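Glucuronan lyase A (PDB 2ZZJ) probably cleaves beta-1,4-glucuronan within the chain as an endo-acting polysaccharide lyase of beta-jelly-roll fold that also binds calcium. Local coordinates at residues A[117-123]-A[140-146]. Numbering follows the deposited sequence.
Sequences NQLYSRY and RPNLATV
With CG of Y120 set beside its own backbone N (chi1 -85°), the phenol ring reaches across to P141, and a like torsion in N142 lays the asparagine alongside it, both side chains pointing the same way. The two belong to neighbouring antiparallel strands of a beta hairpin, 118-126 and 135-145, in one sheet of the beta-jelly roll. P141 CB sits over one face of the ring, 3.9 Å from the centroid of Y120, a CH-pi contact that leans slightly toward CE1 and CZ. The N142 amide is turned 77° from the ring plane, and the ring also meets that of W113, on the neighbouring strand 106-115.

S121 and R140 form a regular hydrogen-bonded pair: R140 N donates a hydrogen bond to S121 O (2.8 Å) and S121 N donates one back to R140 O. Beyond it the second strand is broken: N142 has a left-handed backbone, with positive phi and psi, and the chain turns a corner at L143. The bonding nevertheless resumes, as L143 N donates to L119 O (2.8 Å, bent to 150° at the hydrogen) and L119 N, almost straight, to A144 O. Further along, V146 N closes on N117 O.

On the face opposite Y120 lie L119, S121 and A144. L143 fills in beside S121, its CD1 3.8 Å from S121 CB, while CG2 of V146 comes to 4.0 Å from L119 CB; F172 and I170 of strand 166-172 pack against L119, A144 and L143. R140 runs to a salt bridge with E180, which is also hydrogen-bonded to Y123 OH. One water links Y120 and N142, lying 3.1 Å from Y120 OH and accepting a hydrogen bond from N142 ND2 at 3.0 Å.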
ATOM      1  N   ASN A 117     -12.684  -7.871   7.469  1.00 18.68           N
ATOM      2  CA  ASN A 117     -12.112  -8.837   6.510  1.00 18.56           C
ATOM      3  C   ASN A 117     -12.160  -8.333   5.071  1.00 17.86           C
ATOM      4  O   ASN A 117     -12.211  -9.109   4.120  1.00 17.78           O
ATOM      5  CB  ASN A 117     -12.776 -10.219   6.625  1.00 19.56           C
ATOM      6  CG  ASN A 117     -14.210 -10.210   6.174  1.00 19.89           C
ATOM      7  OD1 ASN A 117     -14.831  -9.157   6.054  1.00 22.37           O
ATOM      8  ND2 ASN A 117     -14.752 -11.403   5.915  1.00 26.42           N
ATOM      9  N   GLN A 118     -12.122  -7.024   4.915  1.00 17.97           N
ATOM     10  CA  GLN A 118     -12.340  -6.429   3.610  1.00 17.92           C
ATOM     11  C   GLN A 118     -11.127  -5.620   3.165  1.00 17.75           C
ATOM     12  O   GLN A 118     -10.540  -4.910   3.980  1.00 17.25           O
ATOM     13  CB  GLN A 118     -13.558  -5.519   3.698  1.00 18.93           C
ATOM     14  CG  GLN A 118     -14.867  -6.283   3.984  1.00 20.68           C
ATOM     15  CD  GLN A 118     -15.270  -7.126   2.781  1.00 21.73           C
ATOM     16  OE1 GLN A 118     -15.562  -8.319   2.906  1.00 25.75           O
ATOM     17  NE2 GLN A 118     -15.195  -6.532   1.612  1.00 20.77           N
ATOM     18  N   LEU A 119     -10.773  -5.740   1.881  1.00 16.66           N
ATOM     19  CA  LEU A 119      -9.797  -4.843   1.240  1.00 15.96           C
ATOM     20  C   LEU A 119     -10.429  -3.496   0.939  1.00 15.93           C
ATOM     21  O   LEU A 119     -11.462  -3.433   0.250  1.00 16.46           O
ATOM     22  CB  LEU A 119      -9.326  -5.413  -0.081  1.00 15.76           C
ATOM     23  CG  LEU A 119      -8.037  -4.861  -0.707  1.00 16.87           C
ATOM     24  CD1 LEU A 119      -6.848  -5.346   0.084  1.00 16.36           C
ATOM     25  CD2 LEU A 119      -7.922  -5.287  -2.168  1.00 16.55           C
ATOM     26  N   TYR A 120      -9.795  -2.436   1.424  1.00 14.98           N
ATOM     27  CA  TYR A 120     -10.182  -1.067   1.120  1.00 16.15           C
ATOM     28  C   TYR A 120      -9.100  -0.363   0.299  1.00 15.35           C
ATOM     29  O   TYR A 120      -7.912  -0.660   0.453  1.00 14.34           O
ATOM     30  CB  TYR A 120     -10.263  -0.288   2.429  1.00 17.35           C
ATOM     31  CG  TYR A 120     -11.568  -0.398   3.182  1.00 19.41           C
ATOM     32  CD1 TYR A 120     -12.230   0.762   3.597  1.00 22.02           C
ATOM     33  CD2 TYR A 120     -12.116  -1.646   3.502  1.00 20.05           C
ATOM     34  CE1 TYR A 120     -13.430   0.695   4.301  1.00 21.95           C
ATOM     35  CE2 TYR A 120     -13.332  -1.722   4.225  1.00 23.06           C
ATOM     36  CZ  TYR A 120     -13.966  -0.540   4.610  1.00 21.96           C
ATOM     37  OH  TYR A 120     -15.163  -0.604   5.325  1.00 23.55           O
ATOM     38  N   SER A 121      -9.478   0.624  -0.513  1.00 15.77           N
ATOM     39  CA  SER A 121      -8.464   1.511  -1.078  1.00 15.41           C
ATOM     40  C   SER A 121      -9.024   2.905  -1.164  1.00 18.04           C
ATOM     41  O   SER A 121     -10.161   3.138  -0.730  1.00 17.75           O
ATOM     42  CB  SER A 121      -7.926   1.027  -2.439  1.00 16.75           C
ATOM     43  OG  SER A 121      -6.753   1.772  -2.795  1.00 14.96           O
ATOM     44  N   ARG A 122      -8.231   3.830  -1.685  1.00 17.89           N
ATOM     45  CA  ARG A 122      -8.676   5.215  -1.836  1.00 18.99           C
ATOM     46  C   ARG A 122      -7.789   5.894  -2.833  1.00 20.38           C
ATOM     47  O   ARG A 122      -6.738   5.369  -3.173  1.00 19.67           O
ATOM     48  CB  ARG A 122      -8.531   5.944  -0.503  1.00 18.80           C
ATOM     49  CG  ARG A 122      -7.115   6.174  -0.103  1.00 18.24           C
ATOM     50  CD  ARG A 122      -6.986   6.804   1.271  1.00 18.72           C
ATOM     51  NE  ARG A 122      -5.822   7.669   1.299  1.00 17.93           N
ATOM     52  CZ  ARG A 122      -5.556   8.546   2.264  1.00 22.96           C
ATOM     53  NH1 ARG A 122      -4.467   9.292   2.204  1.00 20.77           N
ATOM     54  NH2 ARG A 122      -6.388   8.684   3.302  1.00 22.25           N
ATOM     55  N   TYR A 123      -8.218   7.054  -3.327  1.00 20.22           N
ATOM     56  CA  TYR A 123      -7.316   7.961  -3.994  1.00 22.73           C
ATOM     57  C   TYR A 123      -7.620   9.350  -3.445  1.00 23.85           C
ATOM     58  O   TYR A 123      -8.678   9.560  -2.817  1.00 23.51           O
ATOM     59  CB  TYR A 123      -7.474   7.915  -5.516  1.00 23.45           C
ATOM     60  CG  TYR A 123      -8.895   8.093  -6.036  1.00 23.03           C
ATOM     61  CD1 TYR A 123      -9.410   9.369  -6.351  1.00 26.22           C
ATOM     62  CD2 TYR A 123      -9.716   7.007  -6.225  1.00 23.06           C
ATOM     63  CE1 TYR A 123     -10.733   9.531  -6.839  1.00 26.19           C
ATOM     64  CE2 TYR A 123     -11.029   7.150  -6.706  1.00 24.44           C
ATOM     65  CZ  TYR A 123     -11.536   8.426  -7.014  1.00 26.93           C
ATOM     66  OH  TYR A 123     -12.855   8.541  -7.493  1.00 27.43           O
ATOM     67  N   ARG A 140     -12.836   3.761  -1.291  1.00 24.14           N
ATOM     68  CA  ARG A 140     -13.556   2.710  -1.966  1.00 24.27           C
ATOM     69  C   ARG A 140     -13.510   1.451  -1.106  1.00 23.79           C
ATOM     70  O   ARG A 140     -12.466   0.768  -1.073  1.00 23.63           O
ATOM     71  CB  ARG A 140     -12.957   2.468  -3.358  1.00 23.70           C
ATOM     72  CG  ARG A 140     -13.105   3.682  -4.310  1.00 26.05           C
ATOM     73  CD  ARG A 140     -14.602   4.001  -4.525  1.00 28.90           C
ATOM     74  NE  ARG A 140     -14.840   5.051  -5.517  1.00 30.16           N
ATOM     75  CZ  ARG A 140     -15.948   5.795  -5.578  1.00 30.60           C
ATOM     76  NH1 ARG A 140     -16.946   5.636  -4.691  1.00 28.25           N
ATOM     77  NH2 ARG A 140     -16.057   6.712  -6.526  1.00 28.53           N
ATOM     78  N   PRO A 141     -14.605   1.170  -0.363  1.00 23.39           N
ATOM     79  CA  PRO A 141     -14.573   0.107   0.612  1.00 22.24           C
ATOM     80  C   PRO A 141     -14.919  -1.233  -0.000  1.00 22.13           C
ATOM     81  O   PRO A 141     -15.426  -1.279  -1.122  1.00 22.73           O
ATOM     82  CB  PRO A 141     -15.678   0.526   1.588  1.00 23.28           C
ATOM     83  CG  PRO A 141     -16.718   1.144   0.676  1.00 23.34           C
ATOM     84  CD  PRO A 141     -15.918   1.872  -0.365  1.00 23.55           C
ATOM     85  N   ASN A 142     -14.642  -2.301   0.744  1.00 20.44           N
ATOM     86  CA  ASN A 142     -15.176  -3.630   0.503  1.00 20.14           C
ATOM     87  C   ASN A 142     -14.900  -4.093  -0.911  1.00 20.28           C
ATOM     88  O   ASN A 142     -15.778  -4.656  -1.572  1.00 20.21           O
ATOM     89  CB  ASN A 142     -16.695  -3.673   0.798  1.00 19.95           C
ATOM     90  CG  ASN A 142     -17.025  -3.096   2.161  1.00 21.29           C
ATOM     91  OD1 ASN A 142     -16.418  -3.485   3.163  1.00 20.02           O
ATOM     92  ND2 ASN A 142     -17.988  -2.162   2.210  1.00 24.13           N
ATOM     93  N   LEU A 143     -13.673  -3.857  -1.370  1.00 19.25           N
ATOM     94  CA  LEU A 143     -13.296  -4.278  -2.721  1.00 18.31           C
ATOM     95  C   LEU A 143     -13.309  -5.776  -2.876  1.00 18.73           C
ATOM     96  O   LEU A 143     -13.625  -6.306  -3.962  1.00 18.11           O
ATOM     97  CB  LEU A 143     -11.926  -3.727  -3.103  1.00 19.32           C
ATOM     98  CG  LEU A 143     -11.765  -2.212  -3.031  1.00 20.01           C
ATOM     99  CD1 LEU A 143     -10.307  -1.804  -3.175  1.00 22.88           C
ATOM    100  CD2 LEU A 143     -12.611  -1.591  -4.141  1.00 25.08           C
ATOM    101  N   ALA A 144     -12.928  -6.467  -1.808  1.00 17.77           N
ATOM    102  CA  ALA A 144     -12.874  -7.911  -1.795  1.00 18.64           C
ATOM    103  C   ALA A 144     -12.790  -8.397  -0.381  1.00 19.12           C
ATOM    104  O   ALA A 144     -12.136  -7.771   0.470  1.00 18.03           O
ATOM    105  CB  ALA A 144     -11.660  -8.439  -2.555  1.00 18.90           C
ATOM    106  N   THR A 145     -13.430  -9.535  -0.144  1.00 19.13           N
ATOM    107  CA  THR A 145     -13.251 -10.296   1.084  1.00 19.39           C
ATOM    108  C   THR A 145     -11.874 -10.957   1.081  1.00 19.11           C
ATOM    109  O   THR A 145     -11.461 -11.625   0.107  1.00 19.85           O
ATOM    110  CB  THR A 145     -14.363 -11.385   1.222  1.00 20.40           C
ATOM    111  OG1 THR A 145     -15.628 -10.728   1.173  1.00 24.47           O
ATOM    112  CG2 THR A 145     -14.240 -12.075   2.533  1.00 21.67           C
ATOM    113  N   VAL A 146     -11.158 -10.765   2.175  1.00 17.23           N
ATOM    114  CA  VAL A 146      -9.809 -11.258   2.279  1.00 17.86           C
ATOM    115  C   VAL A 146      -9.748 -12.412   3.272  1.00 18.18           C
ATOM    116  O   VAL A 146     -10.046 -12.221   4.472  1.00 18.86           O
ATOM    117  CB  VAL A 146      -8.825 -10.115   2.734  1.00 16.53           C
ATOM    118  CG1 VAL A 146      -7.438 -10.638   2.787  1.00 16.62           C
ATOM    119  CG2 VAL A 146      -8.911  -8.902   1.797  1.00 17.10           C
TER
HETATM  120  O   HOH W   1     -18.259  -0.587   4.751  1.00 33.75           O